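Local coordinates for protein hemolysins related proteins containing CBS domains (Klebsiella pneumoniae subsp. pneumoniae, PDB 3HF7) that is of unknown function but binds AMP through its CBS-domain pair, the part present here, and belongs to a membrane-protein family tentatively assigned flavin adenine dinucleotide binding, at residues V15-N20 with K24-Q29; I38-D43 with E70-A75; V2-I7 with G103-E108. One frame throughout, in Å; residues are numbered along the deposited sequence.

Interaction 1: residues V15-N20 with K24-Q29. With AMP (adenosine monophosphate), chain B.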
ATOM      1  N   VAL A  15       3.244   6.806  -1.538  1.00 25.09           N
ATOM      2  CA  VAL A  15       2.025   7.615  -1.642  1.00 24.55           C
ATOM      3  C   VAL A  15       0.911   7.024  -0.774  1.00 24.60           C
ATOM      4  O   VAL A  15       0.515   5.860  -0.917  1.00 24.57           O
ATOM      5  CB  VAL A  15       1.518   7.740  -3.095  1.00 24.57           C
ATOM      6  CG1 VAL A  15       0.262   8.588  -3.139  1.00 24.26           C
ATOM      7  CG2 VAL A  15       2.596   8.347  -4.001  1.00 24.48           C
ATOM      8  N   GLY A  16       0.423   7.839   0.144  1.00 24.57           N
ATOM      9  CA  GLY A  16      -0.670   7.453   1.003  1.00 24.98           C
ATOM     10  C   GLY A  16      -1.403   8.708   1.426  1.00 25.39           C
ATOM     11  O   GLY A  16      -1.043   9.819   1.022  1.00 25.38           O
ATOM     12  N   ILE A  17      -2.443   8.535   2.230  1.00 25.58           N
ATOM     13  CA  ILE A  17      -3.204   9.667   2.715  1.00 25.75           C
ATOM     14  C   ILE A  17      -3.311   9.607   4.216  1.00 25.82           C
ATOM     15  O   ILE A  17      -3.604   8.565   4.812  1.00 25.59           O
ATOM     16  CB  ILE A  17      -4.641   9.744   2.118  1.00 25.65           C
ATOM     17  CG1 ILE A  17      -4.625   9.603   0.600  1.00 25.55           C
ATOM     18  CG2 ILE A  17      -5.302  11.065   2.480  1.00 26.15           C
ATOM     19  CD1 ILE A  17      -6.011   9.260   0.027  1.00 25.13           C
ATOM     20  N   ASP A  18      -3.072  10.764   4.806  1.00 26.45           N
ATOM     21  CA  ASP A  18      -3.365  11.010   6.199  1.00 27.14           C
ATOM     22  C   ASP A  18      -4.866  11.123   6.325  1.00 27.11           C
ATOM     23  O   ASP A  18      -5.482  12.056   5.793  1.00 27.24           O
ATOM     24  CB  ASP A  18      -2.698  12.305   6.663  1.00 26.89           C
ATOM     25  CG  ASP A  18      -2.613  12.403   8.163  1.00 28.06           C
ATOM     26  OD1 ASP A  18      -3.261  11.578   8.856  1.00 28.24           O
ATOM     27  OD2 ASP A  18      -1.892  13.309   8.653  1.00 29.52           O
ATOM     28  N   ILE A  19      -5.463  10.165   7.015  1.00 27.39           N
ATOM     29  CA  ILE A  19      -6.904  10.198   7.186  1.00 27.76           C
ATOM     30  C   ILE A  19      -7.308  11.273   8.191  1.00 28.59           C
ATOM     31  O   ILE A  19      -8.502  11.458   8.448  1.00 29.32           O
ATOM     32  CB  ILE A  19      -7.502   8.817   7.536  1.00 27.36           C
ATOM     33  CG1 ILE A  19      -7.242   8.453   8.992  1.00 27.30           C
ATOM     34  CG2 ILE A  19      -6.963   7.759   6.592  1.00 27.11           C
ATOM     35  CD1 ILE A  19      -7.972   7.191   9.410  1.00 27.60           C
ATOM     36  N   ASN A  20      -6.322  11.986   8.744  1.00 28.84           N
ATOM     37  CA  ASN A  20      -6.602  13.174   9.561  1.00 29.12           C
ATOM     38  C   ASN A  20      -6.962  14.454   8.787  1.00 29.04           C
ATOM     39  O   ASN A  20      -7.563  15.360   9.358  1.00 29.10           O
ATOM     40  CB  ASN A  20      -5.469  13.459  10.548  1.00 29.28           C
ATOM     41  CG  ASN A  20      -5.531  12.572  11.775  1.00 30.14           C
ATOM     42  OD1 ASN A  20      -6.543  11.928  12.042  1.00 30.04           O
ATOM     43  ND2 ASN A  20      -4.436  12.529  12.530  1.00 31.45           N
ATOM     44  N   LYS A  24     -12.601  17.105   2.235  1.00 25.45           N
ATOM     45  CA  LYS A  24     -12.369  17.600   0.881  1.00 25.19           C
ATOM     46  C   LYS A  24     -10.907  17.379   0.472  1.00 25.26           C
ATOM     47  O   LYS A  24     -10.610  17.054  -0.682  1.00 25.43           O
ATOM     48  CB  LYS A  24     -12.750  19.076   0.757  1.00 25.01           C
ATOM     49  N   SER A  25      -9.996  17.525   1.429  1.00 25.09           N
ATOM     50  CA  SER A  25      -8.589  17.291   1.153  1.00 25.02           C
ATOM     51  C   SER A  25      -8.296  15.815   0.878  1.00 24.77           C
ATOM     52  O   SER A  25      -7.473  15.494   0.026  1.00 24.54           O
ATOM     53  CB  SER A  25      -7.724  17.802   2.300  1.00 24.90           C
ATOM     54  OG  SER A  25      -6.360  17.737   1.946  1.00 24.85           O
ATOM     55  N   ILE A  26      -8.975  14.927   1.597  1.00 24.93           N
ATOM     56  CA  ILE A  26      -8.762  13.484   1.444  1.00 25.40           C
ATOM     57  C   ILE A  26      -9.224  13.047   0.062  1.00 25.92           C
ATOM     58  O   ILE A  26      -8.477  12.382  -0.657  1.00 26.35           O
ATOM     59  CB  ILE A  26      -9.475  12.664   2.542  1.00 25.29           C
ATOM     60  CG1 ILE A  26      -8.614  12.590   3.809  1.00 24.76           C
ATOM     61  CG2 ILE A  26      -9.831  11.278   2.043  1.00 24.81           C
ATOM     62  CD1 ILE A  26      -9.413  12.472   5.097  1.00 21.84           C
ATOM     63  N   VAL A  27     -10.435  13.457  -0.317  1.00 26.14           N
ATOM     64  CA  VAL A  27     -10.984  13.108  -1.621  1.00 26.24           C
ATOM     65  C   VAL A  27     -10.082  13.658  -2.724  1.00 26.67           C
ATOM     66  O   VAL A  27      -9.754  12.949  -3.676  1.00 26.89           O
ATOM     67  CB  VAL A  27     -12.413  13.647  -1.824  1.00 26.22           C
ATOM     68  CG1 VAL A  27     -12.982  13.150  -3.145  1.00 25.82           C
ATOM     69  CG2 VAL A  27     -13.317  13.229  -0.676  1.00 26.36           C
ATOM     70  N   ARG A  28      -9.681  14.917  -2.602  1.00 26.82           N
ATOM     71  CA  ARG A  28      -8.817  15.506  -3.603  1.00 27.43           C
ATOM     72  C   ARG A  28      -7.590  14.603  -3.798  1.00 27.50           C
ATOM     73  O   ARG A  28      -7.216  14.311  -4.935  1.00 27.65           O
ATOM     74  CB  ARG A  28      -8.410  16.921  -3.198  1.00 27.67           C
ATOM     75  CG  ARG A  28      -7.845  17.779  -4.342  1.00 30.07           C
ATOM     76  CD  ARG A  28      -7.629  19.247  -3.912  1.00 33.54           C
ATOM     77  NE  ARG A  28      -6.972  19.343  -2.597  1.00 36.79           N
ATOM     78  CZ  ARG A  28      -7.514  19.877  -1.495  1.00 38.07           C
ATOM     79  NH1 ARG A  28      -8.737  20.408  -1.515  1.00 37.96           N
ATOM     80  NH2 ARG A  28      -6.818  19.889  -0.361  1.00 38.94           N
ATOM     81  N   GLN A  29      -6.991  14.127  -2.698  1.00 27.12           N
ATOM     82  CA  GLN A  29      -5.795  13.273  -2.784  1.00 26.63           C
ATOM     83  C   GLN A  29      -6.099  11.928  -3.433  1.00 26.50           C
ATOM     84  O   GLN A  29      -5.316  11.409  -4.237  1.00 26.07           O
ATOM     85  CB  GLN A  29      -5.210  13.028  -1.405  1.00 26.50           C
ATOM     86  CG  GLN A  29      -4.399  14.177  -0.857  1.00 27.22           C
ATOM     87  CD  GLN A  29      -3.968  13.920   0.568  1.00 28.16           C
ATOM     88  OE1 GLN A  29      -3.125  13.051   0.828  1.00 28.62           O
ATOM     89  NE2 GLN A  29      -4.549  14.665   1.507  1.00 28.03           N
TER
HETATM   90  P   AMP B   1       0.745   1.297 -10.261  1.00 74.49           P
HETATM   91  O1P AMP B   1       1.168   2.741 -10.473  1.00 73.97           O
HETATM   92  O2P AMP B   1      -0.171   1.051  -9.085  1.00 74.62           O
HETATM   93  O3P AMP B   1       0.312   0.551 -11.494  1.00 74.98           O
HETATM   94  O5' AMP B   1       2.118   0.526  -9.875  1.00 74.75           O
HETATM   95  C5' AMP B   1       3.373   0.826 -10.504  1.00 71.19           C
HETATM   96  C4' AMP B   1       4.533   0.689  -9.517  1.00 69.25           C
HETATM   97  O4' AMP B   1       4.663   1.867  -8.721  1.00 67.86           O
HETATM   98  C3' AMP B   1       4.386  -0.477  -8.536  1.00 69.96           C
HETATM   99  O3' AMP B   1       4.999  -1.703  -8.987  1.00 71.65           O
HETATM  100  C2' AMP B   1       5.059   0.030  -7.280  1.00 68.72           C
HETATM  101  O2' AMP B   1       6.431  -0.337  -7.261  1.00 68.33           O
HETATM  102  C1' AMP B   1       4.974   1.539  -7.358  1.00 68.20           C
HETATM  103  N9  AMP B   1       3.897   1.916  -6.403  1.00 67.70           N
HETATM  104  C8  AMP B   1       2.695   1.321  -6.378  1.00 67.92           C
HETATM  105  N7  AMP B   1       1.910   1.837  -5.407  1.00 68.20           N
HETATM  106  C5  AMP B   1       2.609   2.780  -4.776  1.00 67.22           C
HETATM  107  C6  AMP B   1       2.337   3.687  -3.649  1.00 67.17           C
HETATM  108  N6  AMP B   1       1.130   3.669  -3.029  1.00 66.17           N
HETATM  109  N1  AMP B   1       3.332   4.530  -3.282  1.00 68.02           N
HETATM  110  C2  AMP B   1       4.533   4.546  -3.907  1.00 68.14           C
HETATM  111  N3  AMP B   1       4.842   3.729  -4.937  1.00 68.29           N
HETATM  112  C4  AMP B   1       3.931   2.835  -5.422  1.00 67.64           C

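Interaction 2: residues I38-D43 with E70-A75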
ATOM      1  N   ILE A  38      -3.034   2.673  -2.420  1.00 25.41           N
ATOM      2  CA  ILE A  38      -2.395   3.710  -1.601  1.00 25.16           C
ATOM      3  C   ILE A  38      -2.667   3.486  -0.136  1.00 25.18           C
ATOM      4  O   ILE A  38      -3.712   2.950   0.226  1.00 25.34           O
ATOM      5  CB  ILE A  38      -2.861   5.127  -1.945  1.00 25.00           C
ATOM      6  CG1 ILE A  38      -4.385   5.183  -2.002  1.00 24.72           C
ATOM      7  CG2 ILE A  38      -2.197   5.612  -3.230  1.00 25.48           C
ATOM      8  CD1 ILE A  38      -4.960   6.248  -1.158  1.00 24.40           C
ATOM      9  N   VAL A  39      -1.727   3.929   0.702  1.00 25.31           N
ATOM     10  CA  VAL A  39      -1.787   3.660   2.131  1.00 24.91           C
ATOM     11  C   VAL A  39      -2.700   4.670   2.808  1.00 25.05           C
ATOM     12  O   VAL A  39      -2.612   5.873   2.558  1.00 25.55           O
ATOM     13  CB  VAL A  39      -0.371   3.650   2.797  1.00 24.73           C
ATOM     14  CG1 VAL A  39      -0.453   3.182   4.248  1.00 24.04           C
ATOM     15  CG2 VAL A  39       0.597   2.767   2.027  1.00 24.16           C
ATOM     16  N   LEU A  40      -3.592   4.163   3.653  1.00 24.83           N
ATOM     17  CA  LEU A  40      -4.353   5.001   4.566  1.00 24.47           C
ATOM     18  C   LEU A  40      -3.671   4.953   5.925  1.00 24.85           C
ATOM     19  O   LEU A  40      -3.414   3.870   6.466  1.00 24.71           O
ATOM     20  CB  LEU A  40      -5.798   4.502   4.663  1.00 23.71           C
ATOM     21  CG  LEU A  40      -6.623   4.449   3.368  1.00 22.61           C
ATOM     22  CD1 LEU A  40      -8.038   3.935   3.678  1.00 21.20           C
ATOM     23  CD2 LEU A  40      -6.662   5.812   2.632  1.00 18.52           C
ATOM     24  N   TYR A  41      -3.356   6.122   6.467  1.00 25.39           N
ATOM     25  CA  TYR A  41      -2.750   6.190   7.791  1.00 26.19           C
ATOM     26  C   TYR A  41      -3.260   7.389   8.598  1.00 27.16           C
ATOM     27  O   TYR A  41      -3.858   8.334   8.054  1.00 27.18           O
ATOM     28  CB  TYR A  41      -1.228   6.276   7.666  1.00 26.10           C
ATOM     29  CG  TYR A  41      -0.746   7.509   6.935  1.00 26.37           C
ATOM     30  CD1 TYR A  41      -0.666   8.752   7.580  1.00 27.54           C
ATOM     31  CD2 TYR A  41      -0.377   7.443   5.597  1.00 25.82           C
ATOM     32  CE1 TYR A  41      -0.223   9.882   6.898  1.00 26.75           C
ATOM     33  CE2 TYR A  41       0.054   8.568   4.914  1.00 24.75           C
ATOM     34  CZ  TYR A  41       0.127   9.766   5.558  1.00 25.45           C
ATOM     35  OH  TYR A  41       0.568  10.855   4.854  1.00 27.70           O
ATOM     36  N   ARG A  42      -2.992   7.356   9.896  1.00 27.64           N
ATOM     37  CA  ARG A  42      -3.327   8.456  10.755  1.00 28.31           C
ATOM     38  C   ARG A  42      -2.012   9.132  11.183  1.00 28.44           C
ATOM     39  O   ARG A  42      -1.221   8.551  11.940  1.00 28.39           O
ATOM     40  CB  ARG A  42      -4.104   7.918  11.947  1.00 28.44           C
ATOM     41  CG  ARG A  42      -5.054   8.896  12.607  1.00 30.74           C
ATOM     42  CD  ARG A  42      -5.929   8.161  13.630  1.00 34.27           C
ATOM     43  NE  ARG A  42      -5.262   6.937  14.087  1.00 36.76           N
ATOM     44  CZ  ARG A  42      -5.768   5.699  14.006  1.00 38.03           C
ATOM     45  NH1 ARG A  42      -6.986   5.476  13.508  1.00 38.34           N
ATOM     46  NH2 ARG A  42      -5.045   4.675  14.452  1.00 38.70           N
ATOM     47  N   ASP A  43      -1.775  10.345  10.673  1.00 28.25           N
ATOM     48  CA  ASP A  43      -0.634  11.189  11.077  1.00 28.21           C
ATOM     49  C   ASP A  43       0.661  10.931  10.329  1.00 28.31           C
ATOM     50  O   ASP A  43       1.269  11.849   9.774  1.00 28.47           O
ATOM     51  CB  ASP A  43      -0.357  11.067  12.571  1.00 28.32           C
ATOM     52  CG  ASP A  43      -1.404  11.748  13.405  1.00 28.60           C
ATOM     53  OD1 ASP A  43      -1.947  12.772  12.934  1.00 28.54           O
ATOM     54  OD2 ASP A  43      -1.679  11.271  14.530  1.00 28.85           O
ATOM     55  N   GLU A  70     -16.135   6.659   6.404  1.00 28.26           N
ATOM     56  CA  GLU A  70     -16.493   5.333   6.883  1.00 28.39           C
ATOM     57  C   GLU A  70     -16.545   4.291   5.743  1.00 27.90           C
ATOM     58  O   GLU A  70     -16.041   3.164   5.882  1.00 27.95           O
ATOM     59  CB  GLU A  70     -17.835   5.424   7.601  1.00 28.60           C
ATOM     60  CG  GLU A  70     -18.465   4.098   7.896  1.00 30.81           C
ATOM     61  CD  GLU A  70     -17.929   3.481   9.160  1.00 33.55           C
ATOM     62  OE1 GLU A  70     -16.742   3.721   9.503  1.00 32.91           O
ATOM     63  OE2 GLU A  70     -18.720   2.756   9.813  1.00 36.38           O
ATOM     64  N   ILE A  71     -17.145   4.686   4.621  1.00 26.96           N
ATOM     65  CA  ILE A  71     -17.232   3.836   3.444  1.00 26.28           C
ATOM     66  C   ILE A  71     -15.831   3.571   2.894  1.00 25.98           C
ATOM     67  O   ILE A  71     -15.482   2.414   2.612  1.00 26.11           O
ATOM     68  CB  ILE A  71     -18.200   4.438   2.380  1.00 26.22           C
ATOM     69  CG1 ILE A  71     -19.640   3.938   2.604  1.00 26.00           C
ATOM     70  CG2 ILE A  71     -17.768   4.084   0.954  1.00 25.96           C
ATOM     71  CD1 ILE A  71     -20.330   4.366   3.926  1.00 25.31           C
ATOM     72  N   MET A  72     -15.031   4.638   2.791  1.00 25.31           N
ATOM     73  CA  MET A  72     -13.659   4.555   2.293  1.00 24.48           C
ATOM     74  C   MET A  72     -12.833   3.558   3.097  1.00 24.69           C
ATOM     75  O   MET A  72     -12.210   2.664   2.536  1.00 23.86           O
ATOM     76  CB  MET A  72     -12.988   5.930   2.327  1.00 24.07           C
ATOM     77  CG  MET A  72     -11.617   5.922   1.693  1.00 21.71           C
ATOM     78  SD  MET A  72     -10.720   7.479   1.813  1.00 15.90           S
ATOM     79  CE  MET A  72     -10.495   7.502   3.582  1.00 13.85           C
ATOM     80  N   LEU A  73     -12.849   3.719   4.419  1.00 25.46           N
ATOM     81  CA  LEU A  73     -12.059   2.873   5.312  1.00 26.29           C
ATOM     82  C   LEU A  73     -12.447   1.396   5.271  1.00 27.34           C
ATOM     83  O   LEU A  73     -11.584   0.514   5.352  1.00 27.91           O
ATOM     84  CB  LEU A  73     -12.157   3.396   6.736  1.00 26.02           C
ATOM     85  CG  LEU A  73     -11.401   4.710   6.931  1.00 25.08           C
ATOM     86  CD1 LEU A  73     -11.702   5.294   8.281  1.00 22.14           C
ATOM     87  CD2 LEU A  73      -9.920   4.462   6.770  1.00 25.34           C
ATOM     88  N   ARG A  74     -13.738   1.120   5.129  1.00 27.94           N
ATOM     89  CA  ARG A  74     -14.199  -0.258   5.128  1.00 28.81           C
ATOM     90  C   ARG A  74     -13.942  -0.897   3.762  1.00 28.21           C
ATOM     91  O   ARG A  74     -14.045  -2.109   3.619  1.00 28.50           O
ATOM     92  CB  ARG A  74     -15.672  -0.321   5.552  1.00 29.30           C
ATOM     93  CG  ARG A  74     -15.896   0.438   6.856  1.00 32.72           C
ATOM     94  CD  ARG A  74     -17.098  -0.033   7.641  1.00 39.72           C
ATOM     95  NE  ARG A  74     -18.341   0.556   7.146  1.00 44.81           N
ATOM     96  CZ  ARG A  74     -19.217  -0.072   6.356  1.00 47.75           C
ATOM     97  NH1 ARG A  74     -19.000  -1.335   5.962  1.00 47.79           N
ATOM     98  NH2 ARG A  74     -20.324   0.570   5.963  1.00 48.71           N
ATOM     99  N   ALA A  75     -13.588  -0.069   2.778  1.00 27.65           N
ATOM    100  CA  ALA A  75     -13.281  -0.518   1.428  1.00 27.29           C
ATOM    101  C   ALA A  75     -11.810  -0.885   1.283  1.00 27.61           C
ATOM    102  O   ALA A  75     -11.437  -1.625   0.369  1.00 27.89           O
ATOM    103  CB  ALA A  75     -13.646   0.556   0.432  1.00 26.88           C
TER

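Interaction 3: residues V2-I7 with G103-E108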
ATOM      1  N   VAL A   2      20.184 -11.072  -3.793  1.00 38.64           N
ATOM      2  CA  VAL A   2      19.370  -9.851  -3.907  1.00 38.26           C
ATOM      3  C   VAL A   2      18.112  -9.983  -3.030  1.00 38.07           C
ATOM      4  O   VAL A   2      17.468 -11.042  -3.008  1.00 38.30           O
ATOM      5  CB  VAL A   2      19.004  -9.487  -5.387  1.00 38.30           C
ATOM      6  CG1 VAL A   2      18.432  -8.046  -5.467  1.00 38.39           C
ATOM      7  CG2 VAL A   2      20.243  -9.613  -6.316  1.00 38.21           C
ATOM      8  N   SER A   3      17.780  -8.913  -2.301  1.00 37.55           N
ATOM      9  CA  SER A   3      16.708  -8.953  -1.308  1.00 36.92           C
ATOM     10  C   SER A   3      15.646  -7.897  -1.551  1.00 36.38           C
ATOM     11  O   SER A   3      15.826  -6.964  -2.340  1.00 36.22           O
ATOM     12  CB  SER A   3      17.277  -8.761   0.103  1.00 37.14           C
ATOM     13  OG  SER A   3      17.232  -7.391   0.483  1.00 37.52           O
ATOM     14  N   VAL A   4      14.540  -8.051  -0.838  1.00 35.71           N
ATOM     15  CA  VAL A   4      13.441  -7.115  -0.897  1.00 35.48           C
ATOM     16  C   VAL A   4      13.919  -5.662  -0.745  1.00 35.35           C
ATOM     17  O   VAL A   4      13.384  -4.752  -1.390  1.00 35.26           O
ATOM     18  CB  VAL A   4      12.370  -7.506   0.151  1.00 35.55           C
ATOM     19  CG1 VAL A   4      12.114  -6.403   1.159  1.00 35.31           C
ATOM     20  CG2 VAL A   4      11.096  -7.944  -0.531  1.00 35.23           C
ATOM     21  N   ASN A   5      14.952  -5.466   0.076  1.00 35.19           N
ATOM     22  CA  ASN A   5      15.491  -4.137   0.372  1.00 34.81           C
ATOM     23  C   ASN A   5      15.970  -3.431  -0.884  1.00 34.64           C
ATOM     24  O   ASN A   5      15.913  -2.204  -0.979  1.00 34.24           O
ATOM     25  CB  ASN A   5      16.641  -4.221   1.384  1.00 34.98           C
ATOM     26  CG  ASN A   5      16.250  -4.921   2.689  1.00 35.66           C
ATOM     27  OD1 ASN A   5      15.064  -5.113   2.991  1.00 37.17           O
ATOM     28  ND2 ASN A   5      17.259  -5.302   3.466  1.00 35.85           N
ATOM     29  N   ASP A   6      16.419  -4.217  -1.859  1.00 34.48           N
ATOM     30  CA  ASP A   6      17.015  -3.666  -3.066  1.00 34.36           C
ATOM     31  C   ASP A   6      16.012  -3.061  -4.039  1.00 34.16           C
ATOM     32  O   ASP A   6      16.371  -2.181  -4.827  1.00 34.15           O
ATOM     33  CB  ASP A   6      17.879  -4.720  -3.733  1.00 34.49           C
ATOM     34  CG  ASP A   6      18.939  -5.236  -2.801  1.00 35.55           C
ATOM     35  OD1 ASP A   6      19.722  -4.391  -2.303  1.00 37.74           O
ATOM     36  OD2 ASP A   6      18.976  -6.458  -2.538  1.00 35.65           O
ATOM     37  N   ILE A   7      14.755  -3.502  -3.960  1.00 33.81           N
ATOM     38  CA  ILE A   7      13.751  -3.121  -4.968  1.00 33.27           C
ATOM     39  C   ILE A   7      12.515  -2.397  -4.452  1.00 32.82           C
ATOM     40  O   ILE A   7      11.762  -1.823  -5.240  1.00 32.82           O
ATOM     41  CB  ILE A   7      13.334  -4.324  -5.851  1.00 33.35           C
ATOM     42  CG1 ILE A   7      12.991  -5.544  -4.999  1.00 33.21           C
ATOM     43  CG2 ILE A   7      14.470  -4.684  -6.787  1.00 33.46           C
ATOM     44  CD1 ILE A   7      11.559  -5.827  -4.900  1.00 33.04           C
ATOM     45  N   GLY A 103       2.973  -5.112  -0.687  1.00 21.94           N
ATOM     46  CA  GLY A 103       3.340  -5.301   0.692  1.00 21.48           C
ATOM     47  C   GLY A 103       4.075  -4.095   1.198  1.00 21.06           C
ATOM     48  O   GLY A 103       4.703  -3.366   0.427  1.00 20.94           O
ATOM     49  N   LEU A 104       3.971  -3.879   2.499  1.00 20.85           N
ATOM     50  CA  LEU A 104       4.770  -2.871   3.163  1.00 20.62           C
ATOM     51  C   LEU A 104       5.912  -3.585   3.838  1.00 20.82           C
ATOM     52  O   LEU A 104       5.690  -4.550   4.596  1.00 20.85           O
ATOM     53  CB  LEU A 104       3.937  -2.086   4.173  1.00 20.24           C
ATOM     54  CG  LEU A 104       2.998  -1.067   3.514  1.00 19.39           C
ATOM     55  CD1 LEU A 104       2.490  -0.099   4.566  1.00 20.27           C
ATOM     56  CD2 LEU A 104       3.691  -0.315   2.383  1.00 18.76           C
ATOM     57  N   VAL A 105       7.133  -3.133   3.523  1.00 21.30           N
ATOM     58  CA  VAL A 105       8.342  -3.703   4.119  1.00 22.10           C
ATOM     59  C   VAL A 105       8.580  -3.119   5.492  1.00 22.65           C
ATOM     60  O   VAL A 105       8.623  -1.906   5.672  1.00 22.42           O
ATOM     61  CB  VAL A 105       9.599  -3.488   3.261  1.00 22.04           C
ATOM     62  CG1 VAL A 105      10.861  -3.929   4.031  1.00 22.16           C
ATOM     63  CG2 VAL A 105       9.469  -4.263   1.958  1.00 22.35           C
ATOM     64  N   VAL A 106       8.752  -4.009   6.455  1.00 23.83           N
ATOM     65  CA  VAL A 106       8.770  -3.607   7.837  1.00 24.69           C
ATOM     66  C   VAL A 106       9.936  -4.179   8.646  1.00 25.17           C
ATOM     67  O   VAL A 106      10.385  -5.308   8.459  1.00 25.36           O
ATOM     68  CB  VAL A 106       7.394  -3.880   8.492  1.00 24.61           C
ATOM     69  CG1 VAL A 106       7.424  -5.140   9.335  1.00 24.62           C
ATOM     70  CG2 VAL A 106       6.966  -2.691   9.304  1.00 24.20           C
ATOM     71  N   ASP A 107      10.410  -3.325   9.533  1.00 26.01           N
ATOM     72  CA  ASP A 107      11.423  -3.578  10.527  1.00 26.44           C
ATOM     73  C   ASP A 107      11.023  -4.640  11.506  1.00 26.62           C
ATOM     74  O   ASP A 107       9.865  -5.046  11.541  1.00 26.74           O
ATOM     75  CB  ASP A 107      11.448  -2.324  11.359  1.00 26.85           C
ATOM     76  CG  ASP A 107      12.786  -1.910  11.697  1.00 28.47           C
ATOM     77  OD1 ASP A 107      13.649  -1.984  10.800  1.00 29.68           O
ATOM     78  OD2 ASP A 107      12.971  -1.487  12.855  1.00 32.53           O
ATOM     79  N   GLU A 108      11.955  -5.027  12.373  1.00 26.99           N
ATOM     80  CA  GLU A 108      11.589  -5.827  13.534  1.00 27.56           C
ATOM     81  C   GLU A 108      11.082  -4.918  14.639  1.00 27.43           C
ATOM     82  O   GLU A 108      10.633  -5.388  15.679  1.00 27.62           O
ATOM     83  CB  GLU A 108      12.755  -6.641  14.049  1.00 28.03           C
ATOM     84  CG  GLU A 108      13.967  -6.536  13.175  1.00 30.29           C
ATOM     85  CD  GLU A 108      14.931  -5.507  13.688  1.00 32.44           C
ATOM     86  OE1 GLU A 108      15.962  -5.278  13.019  1.00 34.52           O
ATOM     87  OE2 GLU A 108      14.668  -4.945  14.771  1.00 32.72           O
TER

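Interaction 1: residues V15-N20 with K24-Q29
Ile-17 has CG2 anti to its backbone N and CG1 beside that N (chi1 -49°), which spreads both branches over Gln-29; the glutamine's CG stands opposite its own carbonyl carbon (chi1 -78°), and its chain runs on extended. They lie alongside one another, pointing opposite ways. Ile-17 CG2 lies over a face of the Gln-29 amide, 3.4 Å from Gln-29 OE1, while Ile-17 CG1 rests 4.0 Å from Gln-29 CB. No hydrogen bond crosses between the segments. The amide is instead steered from its own side: NE2 bonds to OD1 of Asp-21 and weakly to the Ser-25 carbonyl (NE2 to O 3.4 Å), which limits its rotation. Three residues earlier, Ile-26 adds an apolar contact, its CG1 3.9 Å from Ile-17 CG2. Ile-26 CD1 lies against the backbone carbonyl of Ile-19, 3.6 Å from Ile-19 O, which also accepts from Lys-69. At the end of the strand, Asp-18 OD1 accepts from Asn-20 N (3.1 Å) in an Asx turn, met from above the carboxylate plane; the same oxygen takes the N of Asp-43. At the other end, Val-15 offers backbone to AMP: its N donates to adenine N1 at 2.9 Å, and its O accepts from N6 at 3.1 Å in a nearly straight bond (170°). Strand 16-18 and helix 23-31 run antiparallel, forming the first two elements of the beta-alpha-beta unit completed by strand 37-41, with the adenine read at the strand's leading end.

Interaction 2: residues I38-D43 with E70-A75
Leu-40 on strand 37-41 meets Leu-73 and Met-72 on helix 69-75, and everything that passes between the two segments is apolar. The closest pair is Leu-40 CD1 and Leu-73 CD2, 3.7 Å apart, two branch methyls whose side chains cross obliquely. Leu-40 points from the sheet toward the helix, whereas Leu-73 leaves its backbone at an angle and only its end comes closer: CG stands beside the backbone N (chi1 -71°), and the chain then swings CD2 over to the strand. The other branch of Leu-40, CD2, lies 4.3 Å from Met-72 CE. Met-72 is extended as far as SD and bends only at its last bond (chi3 66°), which places the terminal methyl alongside the leucine. The two methyls of Leu-40 are thus shared between neighbouring helix residues, and the backbones stay well apart, Leu-40 CA and Leu-73 CA being 8.0 Å from each other.

Polar interactions remain within each segment or lead elsewhere. On the outer side of the helix, Arg-74 NE and Glu-70 OE2 form a long salt bridge of 3.5 Å, its detailed geometry less certain. On the strand side, Arg-42 pairs through NH2 with Asp-47 and takes no part in the contact.

Backbone bonds tie the strand into its sheet: Val-39 and Tyr-41 bond to Ile-17 along one edge, Leu-40 to Ile-49 and Ser-50 along the other. The contact thus packs a helix on the sheet of one half of the CBS-domain pair; Ile-38, two residues before Leu-40, touches AMP. Strand 37-41 is the middle of three, between 16-18 and 48-53; helix 69-75 packs against Leu-40, Ala-76 touches the same leucine, and Ala-75 meets Leu-60 of helix 54-61.

Interaction 3: residues V2-I7 with G103-E108
A capping box opens the short, weakly bonded helix 4-7 and sets Val-4, its first residue, against Val-105 of strand 102-106. The valines meet tip to tip: Val-4 CG1 lies 3.5 Å from Val-105 CG2 and 4.0 Å from Val-105 CG1, so one methyl faces both branches of its partner. Val-105 presents them as a pair because CG1 is anti to its backbone N and CG2 sits beside that N (chi1 172°).

The cap itself is reciprocal. Ser-3 OG accepts from Asn-5 N at 3.0 Å, and Asp-6 OD2 accepts from Ser-3 N at 2.7 Å, the donor coming nearly along the C-O axis in an almost straight bond (172°). The segment leads into strand 9-10, which lies beside 112-117 at the edge of the sheet that also holds 102-106 and 81-83; the N-terminal segment thus joins the sheet of the C-terminal half of the CBS-domain pair.

Asn-5 stays at the margin, its OD1 4.5 Å from Val-105 CG1; that oxygen's hydrogen bond is with Gly-85 N. The backbone of Val-4 bonds to Thr-86, and that of Val-105 to Gln-113 in the neighbouring strand. Ile-7, at the far end of the helical turn, packs on Leu-88, Ile-121 and Glu-124.

Overall arrangement
Interactions 1 and 2 share a sheet through their strands, their centres 9 Å apart; strands 16-18 and 37-41 are neighbours, joined for instance by Ile-19 N and Tyr-41 O (2.6 Å, a probable hydrogen bond). Interaction 3 lies on the opposite side of the chain's centre, its own centre about 25 Å from that of interaction 1 and 23 Å from that of interaction 2. The two halves still meet, where Val-39 CG2 lies 4.3 Å from Leu-104 CD1. AMP binds directly at interaction 1, touches Ile-38 of 38-43, and is hydrogen-bonded by Thr-117 and Asp-120 from the other half; the side chains of Leu-40 and Val-105 each stand about 10 Å from it.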